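Local coordinates for probable histone-lysine N-methyltransferase, H3 lysine-9 specific SUVH9 (Arabidopsis thaliana, PDB 4NJ5), which takes part in gene silencing without methyltransferase activity of its own, and may bind methylated DNA and recruit RNA polymerase V to chromatin, at residues Asp271-Pro276 against Val365-Glu370; Ala419-Trp424 against Asn468-Phe473; Val474-Asn479 against Arg485-Ala490. All coordinates share one frame; numbering follows the deposited sequence.

Contact 1 of 3, residues Asp271-Pro276 against Val365-Glu370; sequences DSDQEP and VFRSLE
With D271 CG between its backbone N and carbonyl carbon (chi1 58°), and the R367 chain starting opposite its backbone N and bending at chi2 (81°), the carboxylate and the guanidinium come together. R367 crosses the D271 side chain at about a right angle and offers its NE side to the carboxylate. The grip is side-on, with one nitrogen for each oxygen. R367 NE donates to D271 OD1 at 3.1 Å, and R367 NH2 donates to D271 OD2 at 2.9 Å; both bonds belong to one salt bridge. Both oxygens are met on the syn side, but the two flat groups stand 41° apart. A weak third bond runs from R367 NE to D271 OD2 at 3.3 Å.

D271 OD1 also accepts from D273 N at 3.1 Å. This donor comes from the opposite face of the carboxylate to R367 NE. N268 adds a further bond to OD1, so several donors together probably limit the rotation of the carboxylate. An alanine here is likely to leave R367 without its paired acceptor and D273 N without the bond that closes the turn.

D273 CB lies 3.9 Å from R367 NE. D273 OD2 is 4.4 Å from R367 NE but well out of the guanidinium plane, so it probably adds only charge attraction; it accepts from W373 NE1. R367 NH1 is held by G372 O. Farther along the loop, P276 CG packs against V365 CG1 at 4.3 Å, next to W373 and L266.

The loop thus ties the pre-SET region to strand 363-367 of the SET region. The D271 OD1 to D273 N bond makes an Asx turn, and the salt bridge fastens that turn to the strand end.

Contact 2 of 3, residues Ala419-Trp424 against Asn468-Phe473; sequences ARWEDW and NVIVQF
W421 and I470 make the main touch, and N468 adds the rest. The W421 indole reaches strand 469-475 obliquely, from the loop that follows helix 397-405. Its CD1 lies 3.6 Å from I470 CG2, and its CG lies 3.9 Å from the same methyl. The two side chains approach at a slant. In I470, CG1 sits between the backbone N and the carbonyl carbon (chi1 65°). That leaves CG2 beside the backbone N, where it meets the pyrrole part of the indole.

N468 takes part through its backbone. Its CA lies 4.3 Å from W421 CZ2, on the benzene part of the ring. The N468 side chain starts out away from the loop, and its amide is used elsewhere: OD1 accepts from S501 N, and ND2 donates to E499 O. The indole therefore spans two residues of the chain, I470 at one end and N468 at the other.

W421 is held from other directions too. R420 CG lies 3.3 Å above the ring plane on one face, offset toward the rim. R17, from helix 8-35, makes a cation-pi contact with the ring. The W421 backbone opens a type I beta turn that ends at W424, where W424 N bonds to W421 O at 3.2 Å.

Across the two segments the contact is van der Waals in kind. W421 NE1 donates to P467 O, just before N468. The fit of this buried SET-domain contact therefore rests mainly on shape, and the bond to P467 O probably holds the indole's orientation.

Contact 3 of 3, residues Val474-Asn479 against Arg485-Ala490; sequences VLHDHN and RVMLFA
V474 and R485 pair across the beta hairpin of strands 469-475 and 485-490. They form an antiparallel hydrogen-bonded pair: V474 N donates to R485 O at 3.0 Å, and R485 N donates to V474 O at 2.8 Å. Past this pair the R485 chain runs extended and crosses the D477 side chain at about a right angle. It grips the carboxylate side-on. R485 NE meets D477 OD1 at 3.1 Å, almost straight (176°), and R485 NH1 makes the salt bridge to D477 OD2 at 2.8 Å. The two planes are 37° apart, yet both oxygens lie near the guanidinium plane. R485 NH2 turns to E389 and T285, so the arginine also ties the hairpin to strand 386-389.

H476 lies across R485 at about a right angle, with NE2 3.6 Å from R485 CD. The ring and guanidinium planes differ by 27°. The H476 side chain is about 7 Å from that of C340, a ligand in the zinc cluster. M487 crosses V474 at about a right angle, with M487 CG 3.7 Å from V474 CB. Because M487 bends at chi2, its CE reaches the edge of the H476 ring, 3.9 Å from NE2.

Contact 3 pairs two strands of one sheet, while contact 2 packs a loop against the same strand 469-475. Their centres are 14 Å apart. They meet through probable backbone hydrogen bonds, I470 N to F489 O and Q472 N to M487 O. Contact 1 stands apart, joining a loop to strand 363-367 of another sheet, and its nearest atoms are about 10 Å from contact 2 and 12 Å from contact 3. Chemistry follows place. Contact 2 is buried and apolar between its segments. Contact 3 is mostly buried and runs from backbone pairing to an ion pair at the more open hairpin end. Contact 1 is partly buried, and its charged pair buries more surface than its apolar touch.

Contact 1 of 3, residues Asp271-Pro276 against Val365-Glu370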
loop_
_atom_site.group_PDB
_atom_site.type_symbol
_atom_site.label_atom_id
_atom_site.label_comp_id
_atom_site.label_asym_id
_atom_site.label_seq_id
_atom_site.Cartn_x
_atom_site.Cartn_y
_atom_site.Cartn_z
ATOM N N ASP A 271 -2.761 13.178 -25.966
ATOM C CA ASP A 271 -2.378 14.177 -26.968
ATOM C C ASP A 271 -0.864 14.325 -27.124
ATOM O O ASP A 271 -0.106 13.414 -26.800
ATOM C CB ASP A 271 -3.023 15.540 -26.674
ATOM C CG ASP A 271 -2.661 16.079 -25.298
ATOM O OD1 ASP A 271 -1.657 15.623 -24.705
ATOM O OD2 ASP A 271 -3.381 16.971 -24.806
ATOM N N SER A 272 -0.440 15.494 -27.598
ATOM C CA SER A 272 0.966 15.749 -27.896
ATOM C C SER A 272 1.683 16.617 -26.859
ATOM O O SER A 272 2.837 16.997 -27.053
ATOM C CB SER A 272 1.101 16.371 -29.284
ATOM O OG SER A 272 0.542 15.525 -30.268
ATOM N N ASP A 273 1.000 16.931 -25.764
ATOM C CA ASP A 273 1.589 17.775 -24.731
ATOM C C ASP A 273 2.756 17.077 -24.040
ATOM O O ASP A 273 2.664 15.909 -23.663
ATOM C CB ASP A 273 0.546 18.172 -23.687
ATOM C CG ASP A 273 1.007 19.327 -22.821
ATOM O OD1 ASP A 273 1.345 20.391 -23.383
ATOM O OD2 ASP A 273 1.047 19.173 -21.582
ATOM N N GLN A 274 3.855 17.803 -23.871
ATOM C CA GLN A 274 5.040 17.252 -23.232
ATOM C C GLN A 274 5.628 18.218 -22.216
ATOM O O GLN A 274 6.842 18.303 -22.081
ATOM C CB GLN A 274 6.096 16.909 -24.288
ATOM C CG GLN A 274 5.659 15.928 -25.367
ATOM C CD GLN A 274 6.779 15.605 -26.337
ATOM O OE1 GLN A 274 7.879 16.146 -26.229
ATOM N NE2 GLN A 274 6.505 14.717 -27.288
ATOM N N GLU A 275 4.759 18.945 -21.513
ATOM C CA GLU A 275 5.181 19.945 -20.521
ATOM C C GLU A 275 6.226 19.513 -19.468
ATOM O O GLU A 275 7.163 20.265 -19.208
ATOM C CB GLU A 275 3.969 20.582 -19.822
ATOM C CG GLU A 275 4.341 21.474 -18.635
ATOM C CD GLU A 275 3.164 22.254 -18.068
ATOM O OE1 GLU A 275 2.777 23.275 -18.678
ATOM O OE2 GLU A 275 2.638 21.858 -17.003
ATOM N N PRO A 276 6.071 18.320 -18.855
ATOM C CA PRO A 276 7.032 17.944 -17.808
ATOM C C PRO A 276 8.496 17.953 -18.254
ATOM O O PRO A 276 9.377 18.185 -17.425
ATOM C CB PRO A 276 6.602 16.521 -17.434
ATOM C CG PRO A 276 5.152 16.494 -17.716
ATOM C CD PRO A 276 4.977 17.332 -18.953
ATOM N N VAL A 365 4.601 9.622 -14.587
ATOM C CA VAL A 365 3.846 10.851 -14.755
ATOM C C VAL A 365 3.068 10.705 -16.050
ATOM O O VAL A 365 3.655 10.598 -17.121
ATOM C CB VAL A 365 4.783 12.067 -14.852
ATOM C CG1 VAL A 365 3.989 13.343 -15.106
ATOM C CG2 VAL A 365 5.611 12.192 -13.586
ATOM N N PHE A 366 1.748 10.678 -15.953
ATOM C CA PHE A 366 0.926 10.385 -17.113
ATOM C C PHE A 366 -0.069 11.501 -17.392
ATOM O O PHE A 366 -0.560 12.160 -16.474
ATOM C CB PHE A 366 0.193 9.057 -16.928
ATOM C CG PHE A 366 -0.829 9.081 -15.835
ATOM C CD1 PHE A 366 -0.453 8.905 -14.514
ATOM C CD2 PHE A 366 -2.167 9.285 -16.127
ATOM C CE1 PHE A 366 -1.390 8.932 -13.502
ATOM C CE2 PHE A 366 -3.112 9.311 -15.122
ATOM C CZ PHE A 366 -2.722 9.135 -13.806
ATOM N N ARG A 367 -0.354 11.709 -18.670
ATOM C CA ARG A 367 -1.318 12.708 -19.087
ATOM C C ARG A 367 -2.711 12.243 -18.686
ATOM O O ARG A 367 -3.008 11.047 -18.711
ATOM C CB ARG A 367 -1.231 12.918 -20.599
ATOM C CG ARG A 367 -2.169 13.977 -21.155
ATOM C CD ARG A 367 -1.616 15.380 -20.978
ATOM N NE ARG A 367 -2.373 16.348 -21.766
ATOM C CZ ARG A 367 -3.400 17.054 -21.302
ATOM N NH1 ARG A 367 -3.793 16.912 -20.044
ATOM N NH2 ARG A 367 -4.033 17.906 -22.100
ATOM N N SER A 368 -3.547 13.196 -18.296
ATOM C CA SER A 368 -4.918 12.927 -17.892
ATOM C C SER A 368 -5.769 14.115 -18.313
ATOM O O SER A 368 -5.235 15.169 -18.657
ATOM C CB SER A 368 -4.993 12.717 -16.374
ATOM O OG SER A 368 -6.202 13.230 -15.831
ATOM N N LEU A 369 -7.087 13.952 -18.290
ATOM C CA LEU A 369 -7.989 15.026 -18.692
ATOM C C LEU A 369 -8.497 15.814 -17.490
ATOM O O LEU A 369 -8.426 17.043 -17.458
ATOM C CB LEU A 369 -9.162 14.454 -19.481
ATOM C CG LEU A 369 -8.840 13.867 -20.853
ATOM C CD1 LEU A 369 -9.876 12.815 -21.216
ATOM C CD2 LEU A 369 -8.794 14.962 -21.915
ATOM N N GLU A 370 -9.003 15.088 -16.499
ATOM C CA GLU A 370 -9.571 15.679 -15.287
ATOM C C GLU A 370 -8.501 16.322 -14.402
ATOM O O GLU A 370 -8.748 17.334 -13.748
ATOM C CB GLU A 370 -10.390 14.634 -14.521
ATOM C CG GLU A 370 -9.605 13.397 -14.067
ATOM C CD GLU A 370 -9.125 12.525 -15.227
ATOM O OE1 GLU A 370 -9.830 12.468 -16.261
ATOM O OE2 GLU A 370 -8.034 11.919 -15.117
#

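Contact 2 of 3, residues Ala419-Trp424 against Asn468-Phe473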
loop_
_atom_site.group_PDB
_atom_site.type_symbol
_atom_site.label_atom_id
_atom_site.label_comp_id
_atom_site.label_asym_id
_atom_site.label_seq_id
_atom_site.Cartn_x
_atom_site.Cartn_y
_atom_site.Cartn_z
ATOM N N ALA A 419 -4.781 14.852 7.741
ATOM C CA ALA A 419 -5.686 14.633 8.866
ATOM C C ALA A 419 -6.588 13.420 8.674
ATOM O O ALA A 419 -7.099 12.860 9.646
ATOM C CB ALA A 419 -6.515 15.882 9.135
ATOM N N ARG A 420 -6.778 13.019 7.423
ATOM C CA ARG A 420 -7.588 11.844 7.111
ATOM C C ARG A 420 -7.003 10.568 7.720
ATOM O O ARG A 420 -7.736 9.645 8.083
ATOM C CB ARG A 420 -7.747 11.693 5.593
ATOM C CG ARG A 420 -8.075 10.282 5.136
ATOM C CD ARG A 420 -9.168 10.267 4.085
ATOM N NE ARG A 420 -8.704 9.695 2.826
ATOM C CZ ARG A 420 -9.445 8.920 2.043
ATOM N NH1 ARG A 420 -8.942 8.445 0.913
ATOM N NH2 ARG A 420 -10.687 8.618 2.388
ATOM N N TRP A 421 -5.682 10.528 7.850
ATOM C CA TRP A 421 -5.003 9.319 8.291
ATOM C C TRP A 421 -4.337 9.485 9.652
ATOM O O TRP A 421 -3.334 8.834 9.935
ATOM C CB TRP A 421 -3.964 8.903 7.249
ATOM C CG TRP A 421 -4.514 8.827 5.867
ATOM C CD1 TRP A 421 -4.592 9.844 4.961
ATOM C CD2 TRP A 421 -5.082 7.678 5.231
ATOM N NE1 TRP A 421 -5.164 9.395 3.795
ATOM C CE2 TRP A 421 -5.476 8.067 3.934
ATOM C CE3 TRP A 421 -5.289 6.351 5.628
ATOM C CZ2 TRP A 421 -6.064 7.184 3.033
ATOM C CZ3 TRP A 421 -5.876 5.477 4.733
ATOM C CH2 TRP A 421 -6.255 5.896 3.452
ATOM N N GLU A 422 -4.891 10.345 10.497
ATOM C CA GLU A 422 -4.291 10.578 11.808
ATOM C C GLU A 422 -4.436 9.398 12.771
ATOM O O GLU A 422 -3.737 9.323 13.778
ATOM C CB GLU A 422 -4.793 11.894 12.421
ATOM C CG GLU A 422 -4.157 13.127 11.789
ATOM C CD GLU A 422 -4.625 14.430 12.405
ATOM O OE1 GLU A 422 -5.418 14.390 13.367
ATOM O OE2 GLU A 422 -4.198 15.502 11.925
ATOM N N ASP A 423 -5.338 8.478 12.449
ATOM C CA ASP A 423 -5.530 7.280 13.264
ATOM C C ASP A 423 -4.495 6.197 12.959
ATOM O O ASP A 423 -4.536 5.108 13.526
ATOM C CB ASP A 423 -6.943 6.720 13.088
ATOM C CG ASP A 423 -7.998 7.608 13.710
ATOM O OD1 ASP A 423 -7.644 8.451 14.569
ATOM O OD2 ASP A 423 -9.185 7.457 13.354
ATOM N N TRP A 424 -3.573 6.500 12.053
ATOM C CA TRP A 424 -2.482 5.586 11.723
ATOM C C TRP A 424 -1.586 5.371 12.943
ATOM O O TRP A 424 -1.082 6.326 13.534
ATOM C CB TRP A 424 -1.680 6.140 10.543
ATOM C CG TRP A 424 -0.496 5.324 10.154
ATOM C CD1 TRP A 424 0.812 5.707 10.204
ATOM C CD2 TRP A 424 -0.505 3.983 9.649
ATOM N NE1 TRP A 424 1.621 4.687 9.761
ATOM C CE2 TRP A 424 0.837 3.618 9.414
ATOM C CE3 TRP A 424 -1.515 3.058 9.373
ATOM C CZ2 TRP A 424 1.195 2.365 8.917
ATOM C CZ3 TRP A 424 -1.159 1.814 8.879
ATOM C CH2 TRP A 424 0.185 1.480 8.657
ATOM N N ASN A 468 -4.361 9.522 -0.788
ATOM C CA ASN A 468 -3.725 8.282 -0.359
ATOM C C ASN A 468 -2.258 8.493 0.005
ATOM O O ASN A 468 -1.511 7.536 0.208
ATOM C CB ASN A 468 -3.866 7.185 -1.423
ATOM C CG ASN A 468 -3.381 7.626 -2.798
ATOM O OD1 ASN A 468 -2.810 8.706 -2.959
ATOM N ND2 ASN A 468 -3.605 6.778 -3.799
ATOM N N VAL A 469 -1.853 9.759 0.078
ATOM C CA VAL A 469 -0.481 10.114 0.422
ATOM C C VAL A 469 -0.455 11.202 1.493
ATOM O O VAL A 469 -1.109 12.235 1.354
ATOM C CB VAL A 469 0.302 10.617 -0.808
ATOM C CG1 VAL A 469 1.706 11.044 -0.404
ATOM C CG2 VAL A 469 0.355 9.542 -1.888
ATOM N N ILE A 470 0.301 10.963 2.561
ATOM C CA ILE A 470 0.443 11.954 3.620
ATOM C C ILE A 470 1.797 12.642 3.574
ATOM O O ILE A 470 2.748 12.156 2.947
ATOM C CB ILE A 470 0.257 11.347 5.025
ATOM C CG1 ILE A 470 1.371 10.341 5.322
ATOM C CG2 ILE A 470 -1.125 10.720 5.164
ATOM C CD1 ILE A 470 1.433 9.914 6.771
ATOM N N VAL A 471 1.871 13.773 4.268
ATOM C CA VAL A 471 3.074 14.587 4.314
ATOM C C VAL A 471 3.707 14.530 5.704
ATOM O O VAL A 471 3.002 14.540 6.716
ATOM C CB VAL A 471 2.742 16.054 3.959
ATOM C CG1 VAL A 471 3.958 16.950 4.142
ATOM C CG2 VAL A 471 2.209 16.147 2.537
ATOM N N GLN A 472 5.035 14.447 5.743
ATOM C CA GLN A 472 5.790 14.582 6.985
ATOM C C GLN A 472 6.961 15.534 6.781
ATOM O O GLN A 472 7.648 15.477 5.757
ATOM C CB GLN A 472 6.314 13.223 7.456
ATOM C CG GLN A 472 5.235 12.231 7.882
ATOM C CD GLN A 472 4.638 12.548 9.242
ATOM O OE1 GLN A 472 5.075 12.013 10.267
ATOM N NE2 GLN A 472 3.629 13.416 9.257
ATOM N N PHE A 473 7.193 16.409 7.754
ATOM C CA PHE A 473 8.352 17.291 7.710
ATOM C C PHE A 473 9.572 16.612 8.338
ATOM O O PHE A 473 9.535 16.193 9.498
ATOM C CB PHE A 473 8.050 18.636 8.384
ATOM C CG PHE A 473 6.998 19.448 7.672
ATOM C CD1 PHE A 473 7.203 19.885 6.372
ATOM C CD2 PHE A 473 5.808 19.776 8.304
ATOM C CE1 PHE A 473 6.235 20.629 5.710
ATOM C CE2 PHE A 473 4.838 20.524 7.648
ATOM C CZ PHE A 473 5.053 20.950 6.350
#

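Contact 3 of 3, residues Val474-Asn479 against Arg485-Ala490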
loop_
_atom_site.group_PDB
_atom_site.type_symbol
_atom_site.label_atom_id
_atom_site.label_comp_id
_atom_site.label_asym_id
_atom_site.label_seq_id
_atom_site.Cartn_x
_atom_site.Cartn_y
_atom_site.Cartn_z
ATOM N N VAL A 474 10.638 16.525 7.560
ATOM C CA VAL A 474 11.825 15.827 7.917
ATOM C C VAL A 474 13.113 16.626 7.848
ATOM O O VAL A 474 13.348 17.381 6.968
ATOM C CB VAL A 474 11.970 14.547 7.115
ATOM C CG1 VAL A 474 13.274 13.876 7.391
ATOM C CG2 VAL A 474 10.829 13.628 7.395
ATOM N N LEU A 475 13.958 16.396 8.827
ATOM C CA LEU A 475 15.278 16.925 8.828
ATOM C C LEU A 475 16.283 15.822 8.750
ATOM O O LEU A 475 16.193 14.843 9.449
ATOM C CB LEU A 475 15.505 17.733 10.071
ATOM C CG LEU A 475 14.786 19.036 10.149
ATOM C CD1 LEU A 475 14.876 19.542 11.554
ATOM C CD2 LEU A 475 15.357 20.030 9.168
ATOM N N HIS A 476 17.233 15.954 7.855
ATOM C CA HIS A 476 18.367 15.078 7.870
ATOM C C HIS A 476 19.663 15.732 7.577
ATOM O O HIS A 476 20.601 15.609 8.324
ATOM C CB HIS A 476 18.164 13.838 7.041
ATOM C CG HIS A 476 17.952 14.107 5.613
ATOM N ND1 HIS A 476 18.938 14.212 4.760
ATOM C CD2 HIS A 476 16.818 14.293 4.911
ATOM C CE1 HIS A 476 18.445 14.453 3.572
ATOM N NE2 HIS A 476 17.154 14.471 3.669
ATOM N N ASP A 477 19.759 16.336 6.425
ATOM C CA ASP A 477 20.950 17.027 6.019
ATOM C C ASP A 477 21.310 18.356 6.706
ATOM O O ASP A 477 22.426 18.714 6.731
ATOM C CB ASP A 477 21.032 17.101 4.512
ATOM C CG ASP A 477 19.952 17.892 3.937
ATOM O OD1 ASP A 477 18.870 17.912 4.498
ATOM O OD2 ASP A 477 20.202 18.474 2.914
ATOM N N HIS A 478 20.334 19.061 7.221
ATOM C CA HIS A 478 20.532 20.289 7.907
ATOM C C HIS A 478 19.717 20.305 9.142
ATOM O O HIS A 478 18.889 19.452 9.305
ATOM C CB HIS A 478 20.215 21.456 7.014
ATOM C CG HIS A 478 18.770 21.779 6.887
ATOM N ND1 HIS A 478 18.057 22.249 7.870
ATOM C CD2 HIS A 478 17.952 21.747 5.818
ATOM C CE1 HIS A 478 16.843 22.473 7.468
ATOM N NE2 HIS A 478 16.775 22.174 6.210
ATOM N N ASN A 479 19.947 21.249 10.036
ATOM C CA ASN A 479 19.187 21.321 11.283
ATOM C C ASN A 479 18.409 22.608 11.562
ATOM O O ASN A 479 18.280 23.021 12.712
ATOM C CB ASN A 479 20.077 20.971 12.476
ATOM C CG ASN A 479 19.702 19.647 13.099
ATOM O OD1 ASN A 479 18.563 19.196 12.981
ATOM N ND2 ASN A 479 20.657 19.012 13.761
ATOM N N ARG A 485 12.503 19.389 5.260
ATOM C CA ARG A 485 12.096 18.893 3.956
ATOM C C ARG A 485 10.667 18.359 3.994
ATOM O O ARG A 485 10.125 18.064 5.060
ATOM C CB ARG A 485 13.071 17.829 3.451
ATOM C CG ARG A 485 14.488 18.358 3.311
ATOM C CD ARG A 485 15.385 17.417 2.537
ATOM N NE ARG A 485 16.682 18.036 2.290
ATOM C CZ ARG A 485 16.998 18.707 1.187
ATOM N NH1 ARG A 485 18.206 19.243 1.057
ATOM N NH2 ARG A 485 16.109 18.838 0.211
ATOM N N VAL A 486 10.058 18.262 2.819
ATOM C CA VAL A 486 8.707 17.750 2.690
ATOM C C VAL A 486 8.789 16.337 2.132
ATOM O O VAL A 486 9.177 16.142 0.979
ATOM C CB VAL A 486 7.871 18.642 1.745
ATOM C CG1 VAL A 486 6.412 18.219 1.752
ATOM C CG2 VAL A 486 8.011 20.110 2.143
ATOM N N MET A 487 8.449 15.350 2.957
ATOM C CA MET A 487 8.561 13.953 2.553
ATOM C C MET A 487 7.193 13.287 2.473
ATOM O O MET A 487 6.357 13.457 3.359
ATOM C CB MET A 487 9.468 13.189 3.517
ATOM C CG MET A 487 10.877 13.754 3.620
ATOM S SD MET A 487 11.770 13.648 2.062
ATOM C CE MET A 487 13.430 14.095 2.575
ATOM N N LEU A 488 6.970 12.527 1.408
ATOM C CA LEU A 488 5.667 11.922 1.170
ATOM C C LEU A 488 5.655 10.443 1.513
ATOM O O LEU A 488 6.605 9.717 1.222
ATOM C CB LEU A 488 5.241 12.129 -0.282
ATOM C CG LEU A 488 5.244 13.590 -0.726
ATOM C CD1 LEU A 488 4.891 13.696 -2.193
ATOM C CD2 LEU A 488 4.280 14.409 0.122
ATOM N N PHE A 489 4.568 10.004 2.137
ATOM C CA PHE A 489 4.428 8.612 2.532
ATOM C C PHE A 489 3.098 8.058 2.050
ATOM O O PHE A 489 2.087 8.757 2.062
ATOM C CB PHE A 489 4.502 8.478 4.054
ATOM C CG PHE A 489 5.840 8.841 4.639
ATOM C CD1 PHE A 489 6.209 10.170 4.796
ATOM C CD2 PHE A 489 6.716 7.853 5.055
ATOM C CE1 PHE A 489 7.434 10.504 5.340
ATOM C CE2 PHE A 489 7.949 8.183 5.604
ATOM C CZ PHE A 489 8.307 9.511 5.746
ATOM N N ALA A 490 3.099 6.796 1.633
ATOM C CA ALA A 490 1.862 6.108 1.300
ATOM C C ALA A 490 1.026 5.961 2.564
ATOM O O ALA A 490 1.524 5.522 3.597
ATOM C CB ALA A 490 2.156 4.749 0.693
#